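PDB 2QY1: pectate lyase II from Xanthomonas campestris pv. campestris, which probably cleaves pectate, the polygalacturonate of plant cell walls, by lyase action, as a secreted member of polysaccharide lyase family 1. Local coordinates for residues 213-218 against 298-303; 268-273 against 310-315. The protein carries 2 engineered substitutions. All blocks are in the same frame, centred on the assembly; numbering follows the deposited sequence.

Interaction 1: 213-218 against 298-303; sequences FGLSHI and FPESLG. Engineered in segment 213-218: F213 (natural residue Arg).
A loop from the C-terminal part of the chain, 298-303, packs mainly through apolar side chains across a strand of the parallel beta-helix that characterises polysaccharide lyase family 1. No hydrogen bond joins the two segments. L215 and H217, alternate residues of the strand, both point their CB toward the loop, whereas S216 between them points away. L215 is gripped at three places. Its CB lies 3.8 Å from CZ of F298, and its CD2 meets CG of P299 tip to tip. L215 CD1 lies against the carboxylate of E300, 3.6 Å from OE1. With CG anti to its backbone N (chi1 -161°), F298 swings its ring over to the strand, where CE1 comes within 3.4 Å of S216 O; CD of P299 lies over one face of this ring, toward its rim. Farther along, L302 crosses H217 at about a right angle. Its CD1 makes a CH-pi contact over the imidazole face, 4.0 Å from the H217 ring centroid, while CD2 rests against H217 CB. ND1 is hydrogen-bonded to Y304 OH and NE2 to E242 OE2, which fixes the rotation of that ring. Strand 215-226 runs between strands 193-202 and 238-242, and F298 also touches K240 of the latter.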
loop_
_atom_site.group_PDB
_atom_site.type_symbol
_atom_site.label_atom_id
_atom_site.label_comp_id
_atom_site.label_asym_id
_atom_site.label_seq_id
_atom_site.Cartn_x
_atom_site.Cartn_y
_atom_site.Cartn_z
ATOM N N PHE A 213 11.823 7.903 -6.085
ATOM C CA PHE A 213 12.813 8.337 -5.080
ATOM C C PHE A 213 12.876 7.384 -3.880
ATOM O O PHE A 213 12.172 6.370 -3.838
ATOM C CB PHE A 213 12.537 9.771 -4.586
ATOM C CG PHE A 213 12.331 10.781 -5.682
ATOM C CD1 PHE A 213 13.415 11.430 -6.265
ATOM C CD2 PHE A 213 11.044 11.108 -6.112
ATOM C CE1 PHE A 213 13.225 12.371 -7.277
ATOM C CE2 PHE A 213 10.844 12.050 -7.122
ATOM C CZ PHE A 213 11.939 12.684 -7.704
ATOM N N GLY A 214 13.733 7.717 -2.915
ATOM C CA GLY A 214 13.794 7.008 -1.638
ATOM C C GLY A 214 14.328 5.589 -1.697
ATOM O O GLY A 214 14.831 5.138 -2.731
ATOM N N LEU A 215 14.220 4.890 -0.570
ATOM C CA LEU A 215 14.661 3.506 -0.466
ATOM C C LEU A 215 13.507 2.628 -0.026
ATOM O O LEU A 215 12.689 3.033 0.804
ATOM C CB LEU A 215 15.820 3.372 0.529
ATOM C CG LEU A 215 17.066 4.238 0.313
ATOM C CD1 LEU A 215 17.996 4.137 1.512
ATOM C CD2 LEU A 215 17.794 3.863 -0.973
ATOM N N SER A 216 13.439 1.427 -0.590
ATOM C CA SER A 216 12.428 0.463 -0.188
ATOM C C SER A 216 13.014 -0.932 -0.020
ATOM O O SER A 216 14.057 -1.267 -0.598
ATOM C CB SER A 216 11.259 0.440 -1.180
ATOM O OG SER A 216 11.610 -0.241 -2.371
ATOM N N HIS A 217 12.333 -1.729 0.792
ATOM C CA HIS A 217 12.656 -3.131 0.958
ATOM C C HIS A 217 11.372 -3.908 0.688
ATOM O O HIS A 217 10.403 -3.809 1.440
ATOM C CB HIS A 217 13.191 -3.384 2.366
ATOM C CG HIS A 217 13.681 -4.780 2.596
ATOM N ND1 HIS A 217 13.739 -5.343 3.851
ATOM C CD2 HIS A 217 14.134 -5.725 1.738
ATOM C CE1 HIS A 217 14.215 -6.572 3.758
ATOM N NE2 HIS A 217 14.457 -6.831 2.487
ATOM N N ILE A 218 11.372 -4.648 -0.415
ATOM C CA ILE A 218 10.200 -5.381 -0.882
ATOM C C ILE A 218 10.518 -6.874 -0.813
ATOM O O ILE A 218 11.233 -7.397 -1.666
ATOM C CB ILE A 218 9.816 -4.940 -2.330
ATOM C CG1 ILE A 218 9.513 -3.434 -2.367
ATOM C CG2 ILE A 218 8.630 -5.751 -2.873
ATOM C CD1 ILE A 218 9.624 -2.796 -3.753
ATOM N N PHE A 298 22.045 -2.038 -2.612
ATOM C CA PHE A 298 21.357 -1.223 -1.616
ATOM C C PHE A 298 22.398 -0.413 -0.835
ATOM O O PHE A 298 23.295 -0.990 -0.220
ATOM C CB PHE A 298 20.518 -2.104 -0.692
ATOM C CG PHE A 298 19.449 -1.359 0.048
ATOM C CD1 PHE A 298 18.270 -0.976 -0.592
ATOM C CD2 PHE A 298 19.610 -1.046 1.392
ATOM C CE1 PHE A 298 17.275 -0.288 0.097
ATOM C CE2 PHE A 298 18.621 -0.356 2.089
ATOM C CZ PHE A 298 17.453 0.021 1.439
ATOM N N PRO A 299 22.284 0.930 -0.871
ATOM C CA PRO A 299 23.386 1.832 -0.503
ATOM C C PRO A 299 23.713 1.928 0.992
ATOM O O PRO A 299 24.778 2.434 1.351
ATOM C CB PRO A 299 22.907 3.190 -1.024
ATOM C CG PRO A 299 21.422 3.105 -0.955
ATOM C CD PRO A 299 21.071 1.676 -1.260
ATOM N N GLU A 300 22.814 1.450 1.849
ATOM C CA GLU A 300 23.015 1.547 3.295
ATOM C C GLU A 300 22.391 0.382 4.058
ATOM O O GLU A 300 21.612 -0.396 3.503
ATOM C CB GLU A 300 22.465 2.878 3.825
ATOM C CG GLU A 300 20.951 3.031 3.700
ATOM C CD GLU A 300 20.454 4.379 4.185
ATOM O OE1 GLU A 300 19.396 4.418 4.845
ATOM O OE2 GLU A 300 21.117 5.401 3.907
ATOM N N SER A 301 22.743 0.273 5.335
ATOM C CA SER A 301 22.125 -0.700 6.222
ATOM C C SER A 301 20.637 -0.391 6.355
ATOM O O SER A 301 20.242 0.776 6.425
ATOM C CB SER A 301 22.798 -0.676 7.596
ATOM O OG SER A 301 22.179 -1.589 8.486
ATOM N N LEU A 302 19.818 -1.440 6.368
ATOM C CA LEU A 302 18.383 -1.296 6.594
ATOM C C LEU A 302 18.123 -0.760 7.996
ATOM O O LEU A 302 17.187 0.014 8.210
ATOM C CB LEU A 302 17.662 -2.631 6.384
ATOM C CG LEU A 302 17.516 -3.114 4.939
ATOM C CD1 LEU A 302 17.242 -4.609 4.901
ATOM C CD2 LEU A 302 16.414 -2.348 4.206
ATOM N N GLY A 303 18.968 -1.167 8.940
ATOM C CA GLY A 303 18.887 -0.691 10.315
ATOM C C GLY A 303 17.820 -1.401 11.122
ATOM O O GLY A 303 17.417 -0.916 12.181
#

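Interaction 2: 268-273 against 310-315; sequences NNYVGS and PAAQVK
Y270 lays its CB against A311 and the CD1 corner of its ring against A312, where the N-terminal approach of helix 314-321 passes a late strand of the parallel beta-helix. The tyrosine CG is anti to the backbone N (chi1 -176°), which sends the ring along residues 311-313. CD1 lies 3.7 Å from A312 CA and also touches A312 CB, an oblique approach to the aromatic ring. Nearer the backbone, Y270 CB touches A311 CB at 3.8 Å. Y270 and A311 have the closest CA atoms of the contact, 5.4 Å apart. This is a small surface contact without hydrogen bonds between the segments; 310-315 is instead braced from within, Q313 N bonding to P310 O at 2.8 Å and V314 N to A311 O. Strand 270-271 pairs in parallel with 245-255, and the Y270 ring stacks on that of Y245, so the ring meets Y245 as well as A312. V314 and K315 also touch Y245, and K315 forms a salt bridge with E247. The tightest approach involves the methyl of A311, which presses against the backbone of N268, its CB just 3.1 Å from N268 O.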
loop_
_atom_site.group_PDB
_atom_site.type_symbol
_atom_site.label_atom_id
_atom_site.label_comp_id
_atom_site.label_asym_id
_atom_site.label_seq_id
_atom_site.Cartn_x
_atom_site.Cartn_y
_atom_site.Cartn_z
ATOM N N ASN A 268 17.389 -13.935 -4.187
ATOM C CA ASN A 268 16.554 -15.055 -3.718
ATOM C C ASN A 268 15.070 -15.029 -4.099
ATOM O O ASN A 268 14.253 -15.683 -3.450
ATOM C CB ASN A 268 16.702 -15.243 -2.196
ATOM C CG ASN A 268 18.104 -15.653 -1.786
ATOM O OD1 ASN A 268 18.839 -16.274 -2.557
ATOM N ND2 ASN A 268 18.478 -15.314 -0.557
ATOM N N ASN A 269 14.723 -14.291 -5.149
ATOM C CA ASN A 269 13.335 -14.236 -5.609
ATOM C C ASN A 269 12.917 -15.531 -6.292
ATOM O O ASN A 269 13.660 -16.071 -7.109
ATOM C CB ASN A 269 13.120 -13.046 -6.550
ATOM C CG ASN A 269 13.312 -11.710 -5.856
ATOM O OD1 ASN A 269 14.304 -11.019 -6.085
ATOM N ND2 ASN A 269 12.368 -11.346 -4.997
ATOM N N TYR A 270 11.737 -16.036 -5.936
ATOM C CA TYR A 270 11.159 -17.189 -6.618
ATOM C C TYR A 270 10.440 -16.712 -7.872
ATOM O O TYR A 270 9.484 -15.936 -7.793
ATOM C CB TYR A 270 10.191 -17.961 -5.711
ATOM C CG TYR A 270 9.633 -19.221 -6.351
ATOM C CD1 TYR A 270 10.174 -20.476 -6.059
ATOM C CD2 TYR A 270 8.572 -19.158 -7.258
ATOM C CE1 TYR A 270 9.670 -21.635 -6.651
ATOM C CE2 TYR A 270 8.065 -20.309 -7.857
ATOM C CZ TYR A 270 8.615 -21.542 -7.546
ATOM O OH TYR A 270 8.109 -22.678 -8.135
ATOM N N VAL A 271 10.907 -17.185 -9.022
ATOM C CA VAL A 271 10.328 -16.819 -10.312
ATOM C C VAL A 271 9.592 -18.025 -10.896
ATOM O O VAL A 271 10.216 -18.988 -11.347
ATOM C CB VAL A 271 11.415 -16.310 -11.294
ATOM C CG1 VAL A 271 10.786 -15.766 -12.566
ATOM C CG2 VAL A 271 12.274 -15.241 -10.630
ATOM N N GLY A 272 8.265 -17.971 -10.877
ATOM C CA GLY A 272 7.440 -19.084 -11.347
ATOM C C GLY A 272 7.128 -19.017 -12.829
ATOM O O GLY A 272 7.868 -18.405 -13.605
ATOM N N SER A 273 6.027 -19.657 -13.216
ATOM C CA SER A 273 5.576 -19.670 -14.603
ATOM C C SER A 273 4.776 -18.414 -14.948
ATOM O O SER A 273 4.294 -17.707 -14.057
ATOM C CB SER A 273 4.737 -20.923 -14.875
ATOM O OG SER A 273 3.611 -20.972 -14.012
ATOM N N PRO A 310 11.353 -18.602 3.394
ATOM C CA PRO A 310 11.943 -19.145 2.169
ATOM C C PRO A 310 11.042 -18.858 0.969
ATOM O O PRO A 310 9.836 -19.112 1.029
ATOM C CB PRO A 310 12.017 -20.645 2.454
ATOM C CG PRO A 310 12.174 -20.722 3.935
ATOM C CD PRO A 310 11.326 -19.604 4.477
ATOM N N ALA A 311 11.634 -18.319 -0.096
ATOM C CA ALA A 311 10.890 -17.774 -1.236
ATOM C C ALA A 311 9.841 -18.715 -1.830
ATOM O O ALA A 311 8.741 -18.276 -2.169
ATOM C CB ALA A 311 11.854 -17.306 -2.316
ATOM N N ALA A 312 10.182 -19.999 -1.946
ATOM C CA ALA A 312 9.268 -21.003 -2.501
ATOM C C ALA A 312 8.024 -21.207 -1.635
ATOM O O ALA A 312 6.971 -21.610 -2.134
ATOM C CB ALA A 312 9.993 -22.327 -2.718
ATOM N N GLN A 313 8.153 -20.913 -0.341
ATOM C CA GLN A 313 7.063 -21.081 0.619
ATOM C C GLN A 313 6.185 -19.832 0.748
ATOM O O GLN A 313 5.134 -19.876 1.391
ATOM C CB GLN A 313 7.622 -21.478 1.989
ATOM C CG GLN A 313 8.336 -22.834 2.005
ATOM C CD GLN A 313 9.033 -23.130 3.325
ATOM O OE1 GLN A 313 10.047 -23.832 3.359
ATOM N NE2 GLN A 313 8.493 -22.601 4.416
ATOM N N VAL A 314 6.614 -18.736 0.122
ATOM C CA VAL A 314 5.925 -17.438 0.218
ATOM C C VAL A 314 4.477 -17.470 -0.290
ATOM O O VAL A 314 3.586 -16.922 0.358
ATOM C CB VAL A 314 6.746 -16.298 -0.463
ATOM C CG1 VAL A 314 5.885 -15.062 -0.741
ATOM C CG2 VAL A 314 7.944 -15.926 0.396
ATOM N N LYS A 315 4.241 -18.118 -1.430
ATOM C CA LYS A 315 2.884 -18.244 -1.970
ATOM C C LYS A 315 1.915 -18.801 -0.926
ATOM O O LYS A 315 0.895 -18.178 -0.634
ATOM C CB LYS A 315 2.862 -19.107 -3.239
ATOM C CG LYS A 315 1.459 -19.389 -3.779
ATOM C CD LYS A 315 1.498 -20.065 -5.145
ATOM C CE LYS A 315 0.097 -20.441 -5.617
ATOM N NZ LYS A 315 0.088 -20.973 -7.016
#

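How the interactions relate
From the N terminus, the chain first supplies 213-218, at the start of strand 215-226, and then runs through later strands of the beta-helix to 268-273. Beyond strand 287-288 it returns as a long loop: 298-303 reaches back to close interaction 1 across 79 intervening residues, and 310-315 then closes interaction 2 across 36. The segments alternate, so the two closures cross. Their centres lie about 21 Å apart and they do not touch, although their nearest atoms are about 5 Å apart. Together they tie the C-terminal tail, including the first part of helix 314-321, to two separate places on the beta-helix: strand 215-226 and the short strand 270-271.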